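Local atomic coordinates of DNA methyltransferase (Nicotiana tabacum, PDB entry 4ONQ), a protein that probably methylates cytosines in DNA at carbon 5 with S-adenosyl-L-methionine as methyl donor, this chain being its catalytic domain. Residues A[213-216]-A[217-221]. The protein carries 5 engineered substitutions. Sequence-based numbering, arbitrary orientation.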
loop_
_atom_site.group_PDB
_atom_site.type_symbol
_atom_site.label_atom_id
_atom_site.label_comp_id
_atom_site.label_asym_id
_atom_site.label_seq_id
_atom_site.Cartn_x
_atom_site.Cartn_y
_atom_site.Cartn_z
ATOM N N VAL A 213 -0.418 2.478 3.737
ATOM C CA VAL A 213 0.443 2.396 4.916
ATOM C C VAL A 213 -0.226 1.895 6.213
ATOM O O VAL A 213 0.392 1.157 6.980
ATOM C CB VAL A 213 1.177 3.741 5.153
ATOM C CG1 VAL A 213 1.976 3.709 6.437
ATOM C CG2 VAL A 213 2.087 4.056 3.963
ATOM N N ASP A 214 -1.476 2.281 6.460
ATOM C CA ASP A 214 -2.163 1.877 7.693
ATOM C C ASP A 214 -2.392 0.359 7.737
ATOM O O ASP A 214 -2.261 -0.277 8.791
ATOM C CB ASP A 214 -3.504 2.611 7.850
ATOM C CG ASP A 214 -3.364 4.129 7.814
ATOM O OD1 ASP A 214 -3.056 4.728 8.864
ATOM O OD2 ASP A 214 -3.588 4.728 6.737
ATOM N N THR A 215 -2.726 -0.208 6.581
ATOM C CA THR A 215 -2.971 -1.642 6.432
ATOM C C THR A 215 -1.694 -2.441 6.721
ATOM O O THR A 215 -1.644 -3.328 7.602
ATOM C CB THR A 215 -3.455 -1.956 4.981
ATOM O OG1 THR A 215 -4.528 -1.076 4.626
ATOM C CG2 THR A 215 -3.929 -3.394 4.847
ATOM N N VAL A 216 -0.653 -2.105 5.969
ATOM C CA VAL A 216 0.640 -2.747 6.119
ATOM C C VAL A 216 1.158 -2.619 7.550
ATOM O O VAL A 216 1.681 -3.577 8.114
ATOM C CB VAL A 216 1.661 -2.153 5.147
ATOM C CG1 VAL A 216 3.038 -2.750 5.397
ATOM C CG2 VAL A 216 1.216 -2.390 3.714
ATOM N N ALA A 217 0.993 -1.441 8.141
ATOM C CA ALA A 217 1.475 -1.209 9.497
ATOM C C ALA A 217 0.707 -2.072 10.480
ATOM O O ALA A 217 1.277 -2.573 11.451
ATOM C CB ALA A 217 1.353 0.252 9.873
ATOM N N TYR A 218 -0.589 -2.238 10.231
ATOM C CA TYR A 218 -1.391 -3.129 11.060
ATOM C C TYR A 218 -0.810 -4.533 11.028
ATOM O O TYR A 218 -0.738 -5.198 12.061
ATOM C CB TYR A 218 -2.849 -3.151 10.608
ATOM C CG TYR A 218 -3.745 -4.035 11.452
ATOM C CD1 TYR A 218 -4.101 -3.670 12.748
ATOM C CD2 TYR A 218 -4.250 -5.226 10.948
ATOM C CE1 TYR A 218 -4.929 -4.470 13.516
ATOM C CE2 TYR A 218 -5.076 -6.031 11.709
ATOM C CZ TYR A 218 -5.412 -5.651 12.990
ATOM O OH TYR A 218 -6.235 -6.460 13.742
ATOM N N HIS A 219 -0.380 -4.988 9.854
ATOM C CA HIS A 219 0.254 -6.311 9.809
ATOM C C HIS A 219 1.652 -6.376 10.453
ATOM O O HIS A 219 1.977 -7.343 11.142
ATOM C CB HIS A 219 0.275 -6.870 8.389
ATOM C CG HIS A 219 -1.084 -6.981 7.774
ATOM N ND1 HIS A 219 -1.291 -6.965 6.412
ATOM C CD2 HIS A 219 -2.310 -7.095 8.340
ATOM C CE1 HIS A 219 -2.584 -7.068 6.165
ATOM N NE2 HIS A 219 -3.224 -7.150 7.316
ATOM N N LEU A 220 2.470 -5.348 10.240
ATOM C CA LEU A 220 3.849 -5.352 10.726
ATOM C C LEU A 220 3.963 -5.011 12.208
ATOM O O LEU A 220 5.038 -5.129 12.788
ATOM C CB LEU A 220 4.710 -4.373 9.922
ATOM C CG LEU A 220 4.865 -4.620 8.420
ATOM C CD1 LEU A 220 5.729 -3.539 7.761
ATOM C CD2 LEU A 220 5.453 -5.993 8.169
ATOM N N SER A 221 2.863 -4.577 12.815
ATOM C CA SER A 221 2.901 -4.089 14.193
ATOM C C SER A 221 3.406 -5.147 15.171
ATOM O O SER A 221 3.995 -4.819 16.197
ATOM C CB SER A 221 1.523 -3.591 14.628
ATOM O OG SER A 221 0.599 -4.656 14.697
#
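V216 and L220 run alongside each other in the same direction on one short alpha-helix, 213-220, and T215 and H219 do the same one residue earlier. The helix belongs to the DRM-type methyltransferase domain, which has the Rossmann-like fold of class I methyltransferases. It is buried between helix 242-249 and strand 66-69, and at its start the side chain of V213 comes within about 7 Å of the bound sinefungin.

The first two side chains meet through their methyls, V216 CG1 to L220 CD1 at 3.7 Å. L220 CG also rests 3.4 Å from V216 O. With chi1 at 175° V216 CG1 stands opposite the backbone N and beside the carbonyl carbon, and it reaches the leucine one turn on. On helix 242-249, L247 packs against L220 and A246 against A217.

In the second pair, the ring of H219 folds back along the helix. Its CG stands beside the backbone N (chi1 -58°), and this brings one ring face over T215 O, which sits 3.7 Å above the plane near the ring centre. T215 CG2 comes alongside the ring at CE1, 4.1 Å away, a loose contact. ND1 is hydrogen-bonded to Y41 OH, and Y82 meets the ring edge-to-face. Replacing H219 by an alanine removes the imidazole, which is likely to leave Y41 OH without this partner and T215 O without the ring face over it.

The Y218 ring meets that of F73 with the planes at about 55°. Four i to i+4 backbone hydrogen bonds carry the turns, from A217 N to V213 O through to L220 N to V216 O. S221 OG accepts a hydrogen bond from F92 N and donates to Y218 O at 3.0 Å, from above the carbonyl plane.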